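Long-range contacts in sugar ABC transporter, sugar-binding protein (Streptococcus pneumoniae, PDB 2HEU), which probably captures sugars, perhaps of the raffinose type, outside the cell and hands them to an ABC transporter in the membrane: residues Val74-Gln80 against Ala291-Ser297; Gly91-Leu96 against Trp296-Ala300. All blocks are in the same frame, centred on the assembly; numbering follows the deposited sequence.

Both contacts use strand 295-298 and share W296 and S297, but from different sides. Contact 1 is the more central: 74-80 pairs antiparallel with 291-297 inside the five-stranded mixed sheet, almost everything in it is buried, and direct backbone bonds dominate. Contact 2 lies farther from the middle of the chain, where the loop 91-96 bridges the end of the same strand; its inner part is buried, while G91 and A300 are exposed. Two waters bridge it, from E94 O to I298 N and from E94 OE1 to S299 O, against one in contact 1. Apolar packing joins them, with I77 CD1 4.0 Å from F93 CZ, so F93 joins I77 against the same helix, 82-89.

Contact 1: residues Val74-Gln80 against Ala291-Ser297; sequences VVNIYPQ and AGDLAWS
The Y78 ring presents its edge to 291-297: G292 O and D293 O lie near its plane, the latter 3.3 Å from Y78 CE1. The D293 carboxylate runs alongside, its plane only 17° from the ring's, and its OD2 forms a salt bridge with K27. The W296 indole is met obliquely by V74 CG1, 4.0 Å from W296 CE3; outside the two segments F311 lies nearly parallel to it, F124 meets it edge-to-face and the Y23 ring is inclined.

Along the strands the backbones pair antiparallel. V75 N donates to S297 O at 2.8 Å and S297 N returns a bond to V75 O at 2.9 Å, both nearly straight; I77 N to A295 O, at 3.1 Å, is more bent. Beyond the strands, P79 CD rests on A295 CB at 3.6 Å, and a water accepts from Q80 NE2 and donates to G292 O. Q80 bends at chi2 (-90°), which lays its amide on A291 CB; its buried OE1 has no polar partner in the model.

Direct backbone hydrogen bonds thus join the inner strands of this α/β lobe, whereas the loop ends meet through packing and one water, with N127, Y113 and T125 holding the 291-294 backbone.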
ATOM      1  N   VAL A  74       1.899 -21.497  -6.726  1.00 10.87           N
ATOM      2  CA  VAL A  74       2.255 -20.088  -6.779  1.00 10.24           C
ATOM      3  C   VAL A  74       1.199 -19.363  -5.991  1.00 10.60           C
ATOM      4  O   VAL A  74       0.015 -19.562  -6.206  1.00 11.38           O
ATOM      5  CB  VAL A  74       2.324 -19.564  -8.215  1.00 10.50           C
ATOM      6  CG1 VAL A  74       2.767 -18.082  -8.211  1.00 11.72           C
ATOM      7  CG2 VAL A  74       3.357 -20.375  -9.061  1.00 13.21           C
ATOM      8  N   VAL A  75       1.642 -18.519  -5.038  1.00 10.41           N
ATOM      9  CA  VAL A  75       0.739 -17.845  -4.116  1.00 10.37           C
ATOM     10  C   VAL A  75       0.894 -16.360  -4.200  1.00 10.19           C
ATOM     11  O   VAL A  75       1.983 -15.829  -4.033  1.00 10.42           O
ATOM     12  CB  VAL A  75       1.069 -18.295  -2.653  1.00 12.38           C
ATOM     13  CG1 VAL A  75       0.120 -17.641  -1.663  1.00 14.33           C
ATOM     14  CG2 VAL A  75       0.962 -19.831  -2.539  1.00 15.43           C
ATOM     15  N   ASN A  76      -0.233 -15.678  -4.402  1.00  9.74           N
ATOM     16  CA  ASN A  76      -0.261 -14.196  -4.197  1.00  9.40           C
ATOM     17  C   ASN A  76      -0.375 -14.024  -2.661  1.00  9.85           C
ATOM     18  O   ASN A  76      -1.415 -14.344  -2.093  1.00 11.20           O
ATOM     19  CB  ASN A  76      -1.427 -13.615  -4.949  1.00  9.59           C
ATOM     20  CG  ASN A  76      -1.633 -12.128  -4.807  1.00 10.75           C
ATOM     21  OD1 ASN A  76      -0.681 -11.357  -4.362  1.00 12.63           O
ATOM     22  ND2 ASN A  76      -2.743 -11.702  -5.154  1.00  9.83           N
ATOM     23  N   ILE A  77       0.669 -13.510  -2.047  1.00 10.19           N
ATOM     24  CA  ILE A  77       0.721 -13.264  -0.600  1.00 10.06           C
ATOM     25  C   ILE A  77       1.346 -11.907  -0.431  1.00 10.09           C
ATOM     26  O   ILE A  77       2.331 -11.575  -1.111  1.00 11.20           O
ATOM     27  CB  ILE A  77       1.488 -14.410   0.117  1.00 11.15           C
ATOM     28  CG1 ILE A  77       1.472 -14.138   1.625  1.00 11.95           C
ATOM     29  CG2 ILE A  77       2.880 -14.614  -0.414  1.00 12.51           C
ATOM     30  CD1 ILE A  77       2.086 -15.339   2.445  1.00 13.98           C
ATOM     31  N   TYR A  78       0.801 -11.104   0.466  1.00 11.17           N
ATOM     32  CA  TYR A  78       1.280  -9.747   0.626  1.00 10.86           C
ATOM     33  C   TYR A  78       2.542  -9.806   1.470  1.00 11.48           C
ATOM     34  O   TYR A  78       2.577 -10.357   2.577  1.00 11.31           O
ATOM     35  CB  TYR A  78       0.172  -8.896   1.268  1.00 12.26           C
ATOM     36  CG  TYR A  78      -1.068  -8.878   0.477  1.00 11.36           C
ATOM     37  CD1 TYR A  78      -1.071  -8.378  -0.834  1.00 12.99           C
ATOM     38  CD2 TYR A  78      -2.257  -9.380   0.931  1.00 15.43           C
ATOM     39  CE1 TYR A  78      -2.172  -8.401  -1.623  1.00 13.93           C
ATOM     40  CE2 TYR A  78      -3.439  -9.363   0.172  1.00 17.16           C
ATOM     41  CZ  TYR A  78      -3.398  -8.925  -1.130  1.00 13.92           C
ATOM     42  OH  TYR A  78      -4.499  -8.909  -1.889  1.00 16.27           O
ATOM     43  N   PRO A  79       3.651  -9.257   0.946  1.00 11.32           N
ATOM     44  CA  PRO A  79       4.955  -9.580   1.517  1.00 11.35           C
ATOM     45  C   PRO A  79       5.237  -8.898   2.830  1.00 11.39           C
ATOM     46  O   PRO A  79       6.183  -9.340   3.537  1.00 13.51           O
ATOM     47  CB  PRO A  79       5.944  -9.245   0.408  1.00 13.31           C
ATOM     48  CG  PRO A  79       5.262  -8.158  -0.360  1.00 13.91           C
ATOM     49  CD  PRO A  79       3.758  -8.543  -0.364  1.00 12.51           C
ATOM     50  N   GLN A  80       4.493  -7.864   3.196  1.00 11.49           N
ATOM     51  CA  GLN A  80       4.602  -7.257   4.536  1.00 11.51           C
ATOM     52  C   GLN A  80       3.965  -8.081   5.583  1.00 11.45           C
ATOM     53  O   GLN A  80       4.124  -7.765   6.780  1.00 12.36           O
ATOM     54  CB  GLN A  80       4.026  -5.855   4.556  1.00 13.49           C
ATOM     55  CG  GLN A  80       2.545  -5.798   4.607  1.00 15.51           C
ATOM     56  CD  GLN A  80       1.943  -5.769   3.227  1.00 18.37           C
ATOM     57  OE1 GLN A  80       2.490  -6.335   2.187  1.00 17.20           O
ATOM     58  NE2 GLN A  80       0.929  -4.969   3.041  1.00 17.71           N
ATOM     59  N   ALA A 291       2.988  -1.185   0.075  1.00 10.00           N
ATOM     60  CA  ALA A 291       3.679  -2.482   0.034  1.00 10.33           C
ATOM     61  C   ALA A 291       3.204  -3.251  -1.164  1.00 10.44           C
ATOM     62  O   ALA A 291       2.247  -2.933  -1.813  1.00 10.34           O
ATOM     63  CB  ALA A 291       3.461  -3.278   1.320  1.00 12.44           C
ATOM     64  N   GLY A 292       3.852  -4.377  -1.401  1.00 11.06           N
ATOM     65  CA  GLY A 292       3.520  -5.265  -2.526  1.00 11.06           C
ATOM     66  C   GLY A 292       2.058  -5.648  -2.527  1.00 10.68           C
ATOM     67  O   GLY A 292       1.481  -5.969  -1.484  1.00 11.20           O
ATOM     68  N   ASP A 293       1.516  -5.685  -3.746  1.00 10.18           N
ATOM     69  CA  ASP A 293       0.131  -5.940  -3.981  1.00 10.91           C
ATOM     70  C   ASP A 293       0.023  -7.226  -4.871  1.00 10.13           C
ATOM     71  O   ASP A 293      -0.270  -8.306  -4.338  1.00 10.91           O
ATOM     72  CB  ASP A 293      -0.521  -4.693  -4.640  1.00 12.25           C
ATOM     73  CG  ASP A 293      -1.991  -4.863  -4.932  1.00 14.57           C
ATOM     74  OD1 ASP A 293      -2.622  -5.628  -4.160  1.00 24.17           O
ATOM     75  OD2 ASP A 293      -2.579  -4.285  -5.883  1.00 15.55           O
ATOM     76  N   LEU A 294       0.263  -7.087  -6.166  1.00 10.05           N
ATOM     77  CA  LEU A 294       0.541  -8.309  -6.964  1.00 10.00           C
ATOM     78  C   LEU A 294       1.918  -8.763  -6.624  1.00 10.22           C
ATOM     79  O   LEU A 294       2.911  -8.088  -6.967  1.00 10.70           O
ATOM     80  CB  LEU A 294       0.370  -8.008  -8.452  1.00 10.56           C
ATOM     81  CG  LEU A 294       0.357  -9.333  -9.306  1.00 11.71           C
ATOM     82  CD1 LEU A 294      -0.995 -10.060  -9.184  1.00 12.88           C
ATOM     83  CD2 LEU A 294       0.712  -9.049 -10.752  1.00 11.95           C
ATOM     84  N   ALA A 295       2.012  -9.838  -5.853  1.00  9.42           N
ATOM     85  CA  ALA A 295       3.258 -10.203  -5.160  1.00 10.16           C
ATOM     86  C   ALA A 295       3.158 -11.697  -4.960  1.00  9.77           C
ATOM     87  O   ALA A 295       2.235 -12.177  -4.341  1.00  9.65           O
ATOM     88  CB  ALA A 295       3.413  -9.458  -3.857  1.00 10.67           C
ATOM     89  N   TRP A 296       4.130 -12.432  -5.542  1.00  9.98           N
ATOM     90  CA  TRP A 296       4.041 -13.900  -5.614  1.00  9.51           C
ATOM     91  C   TRP A 296       5.199 -14.585  -4.960  1.00  9.86           C
ATOM     92  O   TRP A 296       6.361 -14.193  -5.068  1.00 10.96           O
ATOM     93  CB  TRP A 296       3.970 -14.394  -7.062  1.00  9.94           C
ATOM     94  CG  TRP A 296       2.805 -13.958  -7.876  1.00  9.36           C
ATOM     95  CD1 TRP A 296       1.678 -13.275  -7.435  1.00  9.37           C
ATOM     96  CD2 TRP A 296       2.598 -14.098  -9.280  1.00  9.98           C
ATOM     97  NE1 TRP A 296       0.839 -13.037  -8.470  1.00  9.76           N
ATOM     98  CE2 TRP A 296       1.351 -13.576  -9.632  1.00  9.76           C
ATOM     99  CE3 TRP A 296       3.380 -14.729 -10.274  1.00 11.03           C
ATOM    100  CZ2 TRP A 296       0.846 -13.595 -10.943  1.00 10.69           C
ATOM    101  CZ3 TRP A 296       2.867 -14.759 -11.552  1.00 11.43           C
ATOM    102  CH2 TRP A 296       1.631 -14.198 -11.873  1.00 11.16           C
ATOM    103  N   SER A 297       4.848 -15.708  -4.321  1.00  9.50           N
ATOM    104  CA  SER A 297       5.794 -16.671  -3.735  1.00 10.90           C
ATOM    105  C   SER A 297       5.526 -18.079  -4.321  1.00 10.28           C
ATOM    106  O   SER A 297       4.424 -18.308  -4.858  1.00 11.48           O
ATOM    107  CB  SER A 297       5.651 -16.688  -2.223  1.00 10.76           C
ATOM    108  OG  SER A 297       5.987 -15.433  -1.644  1.00 11.64           O
TER
HETATM  109  O   HOH W   1      -0.271  -4.851   0.337  1.00 23.14           O

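Contact 2: residues Gly91-Leu96 against Trp296-Ala300; sequences GVFEDL and WSISA
F93 has CG anti to its carbonyl carbon (chi1 -61°), which swings the ring back beside S297 and the end of the strand. S297 CB sits over one face, 3.9 Å from the F93 ring centroid, in a CH-pi contact; V92 CG1 covers the opposite face and I298 O lies in plane at the edge. E94 takes another course: with CG opposite the backbone N (chi1 -174°) and an extended chain, it runs alongside I298, bringing OE1 to 3.6 Å from I298 CG2. L96 CD2 meets I298 CD1 at 3.9 Å as the two side chains cross.

Two backbone bonds clamp the loop around a single bridge between F93 and S299. A300 N reaches V92 O at 2.9 Å and E94 N reaches I298 O at 2.8 Å, both fairly straight. Two waters also span the segments: one accepts from I298 N and lies 2.8 Å from E94 O, and another lies between E94 OE1 and S299 O. The other carboxylate oxygen, OE2, forms a salt bridge with K99.

G91, at positive phi, closes helix 82-89 with a Schellman motif and turns the chain into this loop. L84 and W87 of that helix pack on F93, whereas A308, N309 and V312 of helix 305-315 touch I298. The contact therefore ties the exit of helix 82-89 to I298-A300, shortly before the chain enters helix 305-315.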
ATOM      1  N   GLY A  91      10.099 -22.356   6.136  1.00 19.56           N
ATOM      2  CA  GLY A  91      10.416 -23.127   4.992  1.00 19.43           C
ATOM      3  C   GLY A  91       9.278 -23.411   4.056  1.00 18.00           C
ATOM      4  O   GLY A  91       9.475 -24.246   3.173  1.00 18.63           O
ATOM      5  N   VAL A  92       8.165 -22.702   4.146  1.00 17.17           N
ATOM      6  CA  VAL A  92       7.009 -22.957   3.320  1.00 16.40           C
ATOM      7  C   VAL A  92       7.295 -22.579   1.848  1.00 14.04           C
ATOM      8  O   VAL A  92       6.740 -23.162   0.931  1.00 14.95           O
ATOM      9  CB  VAL A  92       5.800 -22.188   3.844  1.00 15.59           C
ATOM     10  CG1 VAL A  92       4.622 -22.171   2.891  1.00 15.14           C
ATOM     11  CG2 VAL A  92       5.464 -22.691   5.252  1.00 18.02           C
ATOM     12  N   PHE A  93       8.174 -21.580   1.620  1.00 13.76           N
ATOM     13  CA  PHE A  93       8.394 -20.979   0.303  1.00 13.41           C
ATOM     14  C   PHE A  93       9.808 -21.122  -0.237  1.00 14.35           C
ATOM     15  O   PHE A  93      10.777 -21.147   0.537  1.00 15.75           O
ATOM     16  CB  PHE A  93       8.021 -19.454   0.326  1.00 13.24           C
ATOM     17  CG  PHE A  93       6.598 -19.194   0.650  1.00 13.50           C
ATOM     18  CD1 PHE A  93       5.589 -19.688  -0.159  1.00 13.63           C
ATOM     19  CD2 PHE A  93       6.267 -18.366   1.736  1.00 14.36           C
ATOM     20  CE1 PHE A  93       4.265 -19.418   0.061  1.00 13.88           C
ATOM     21  CE2 PHE A  93       4.908 -18.156   2.016  1.00 15.21           C
ATOM     22  CZ  PHE A  93       3.927 -18.651   1.176  1.00 13.99           C
ATOM     23  N   GLU A  94       9.900 -21.309  -1.564  1.00 13.42           N
ATOM     24  CA  GLU A  94      11.182 -21.412  -2.223  1.00 14.73           C
ATOM     25  C   GLU A  94      11.972 -20.112  -2.058  1.00 14.97           C
ATOM     26  O   GLU A  94      11.438 -19.025  -2.196  1.00 14.83           O
ATOM     27  CB  GLU A  94      10.969 -21.706  -3.690  1.00 14.66           C
ATOM     28  CG  GLU A  94      12.279 -21.968  -4.434  1.00 17.65           C
ATOM     29  CD  GLU A  94      12.132 -22.350  -5.856  1.00 16.45           C
ATOM     30  OE1 GLU A  94      11.045 -22.472  -6.387  1.00 18.27           O
ATOM     31  OE2 GLU A  94      13.217 -22.579  -6.502  1.00 18.04           O
ATOM     32  N   ASP A  95      13.259 -20.210  -1.781  1.00 14.93           N
ATOM     33  CA  ASP A  95      14.173 -19.137  -1.752  1.00 15.66           C
ATOM     34  C   ASP A  95      14.426 -18.703  -3.190  1.00 16.16           C
ATOM     35  O   ASP A  95      14.941 -19.400  -4.064  1.00 16.60           O
ATOM     36  CB  ASP A  95      15.502 -19.574  -1.033  1.00 17.88           C
ATOM     37  CG  ASP A  95      16.579 -18.508  -1.035  1.00 19.80           C
ATOM     38  OD1 ASP A  95      16.327 -17.359  -1.441  1.00 19.17           O
ATOM     39  OD2 ASP A  95      17.693 -18.848  -0.556  1.00 22.20           O
ATOM     40  N   LEU A  96      13.993 -17.478  -3.472  1.00 15.47           N
ATOM     41  CA  LEU A  96      14.120 -16.844  -4.783  1.00 14.36           C
ATOM     42  C   LEU A  96      15.354 -15.978  -4.987  1.00 17.97           C
ATOM     43  O   LEU A  96      15.520 -15.350  -6.050  1.00 17.54           O
ATOM     44  CB  LEU A  96      12.883 -16.054  -5.154  1.00 14.79           C
ATOM     45  CG  LEU A  96      11.527 -16.793  -4.918  1.00 13.06           C
ATOM     46  CD1 LEU A  96      10.383 -15.854  -5.345  1.00 14.63           C
ATOM     47  CD2 LEU A  96      11.398 -18.077  -5.702  1.00 14.50           C
ATOM     48  N   TRP A 296       4.130 -12.432  -5.542  1.00  9.98           N
ATOM     49  CA  TRP A 296       4.041 -13.900  -5.614  1.00  9.51           C
ATOM     50  C   TRP A 296       5.199 -14.585  -4.960  1.00  9.86           C
ATOM     51  O   TRP A 296       6.361 -14.193  -5.068  1.00 10.96           O
ATOM     52  CB  TRP A 296       3.970 -14.394  -7.062  1.00  9.94           C
ATOM     53  CG  TRP A 296       2.805 -13.958  -7.876  1.00  9.36           C
ATOM     54  CD1 TRP A 296       1.678 -13.275  -7.435  1.00  9.37           C
ATOM     55  CD2 TRP A 296       2.598 -14.098  -9.280  1.00  9.98           C
ATOM     56  NE1 TRP A 296       0.839 -13.037  -8.470  1.00  9.76           N
ATOM     57  CE2 TRP A 296       1.351 -13.576  -9.632  1.00  9.76           C
ATOM     58  CE3 TRP A 296       3.380 -14.729 -10.274  1.00 11.03           C
ATOM     59  CZ2 TRP A 296       0.846 -13.595 -10.943  1.00 10.69           C
ATOM     60  CZ3 TRP A 296       2.867 -14.759 -11.552  1.00 11.43           C
ATOM     61  CH2 TRP A 296       1.631 -14.198 -11.873  1.00 11.16           C
ATOM     62  N   SER A 297       4.848 -15.708  -4.321  1.00  9.50           N
ATOM     63  CA  SER A 297       5.794 -16.671  -3.735  1.00 10.90           C
ATOM     64  C   SER A 297       5.526 -18.079  -4.321  1.00 10.28           C
ATOM     65  O   SER A 297       4.424 -18.308  -4.858  1.00 11.48           O
ATOM     66  CB  SER A 297       5.651 -16.688  -2.223  1.00 10.76           C
ATOM     67  OG  SER A 297       5.987 -15.433  -1.644  1.00 11.64           O
ATOM     68  N   ILE A 298       6.516 -18.933  -4.246  1.00 10.93           N
ATOM     69  CA  ILE A 298       6.406 -20.297  -4.799  1.00 10.87           C
ATOM     70  C   ILE A 298       6.488 -21.260  -3.675  1.00 11.18           C
ATOM     71  O   ILE A 298       7.355 -21.168  -2.807  1.00 12.22           O
ATOM     72  CB  ILE A 298       7.518 -20.554  -5.817  1.00 12.17           C
ATOM     73  CG1 ILE A 298       7.494 -19.540  -6.968  1.00 11.61           C
ATOM     74  CG2 ILE A 298       7.444 -21.999  -6.339  1.00 12.55           C
ATOM     75  CD1 ILE A 298       8.639 -19.729  -7.941  1.00 13.48           C
ATOM     76  N   SER A 299       5.585 -22.255  -3.634  1.00 11.77           N
ATOM     77  CA  SER A 299       5.723 -23.303  -2.620  1.00 12.61           C
ATOM     78  C   SER A 299       7.072 -24.016  -2.723  1.00 13.97           C
ATOM     79  O   SER A 299       7.487 -24.472  -3.787  1.00 14.01           O
ATOM     80  CB  SER A 299       4.626 -24.349  -2.845  1.00 13.71           C
ATOM     81  OG  SER A 299       4.817 -25.424  -1.934  1.00 14.98           O
ATOM     82  N   ALA A 300       7.705 -24.214  -1.563  1.00 13.47           N
ATOM     83  CA  ALA A 300       8.909 -25.002  -1.442  1.00 15.83           C
ATOM     84  C   ALA A 300       8.715 -26.488  -1.677  1.00 15.10           C
ATOM     85  O   ALA A 300       9.662 -27.220  -1.830  1.00 20.91           O
ATOM     86  CB  ALA A 300       9.538 -24.840  -0.094  1.00 17.53           C
TER
HETATM   87  O   HOH W   2       8.883 -18.163  -2.857  1.00 13.07           O
HETATM   88  O   HOH W   3       9.850 -24.767  -5.324  1.00 21.03           O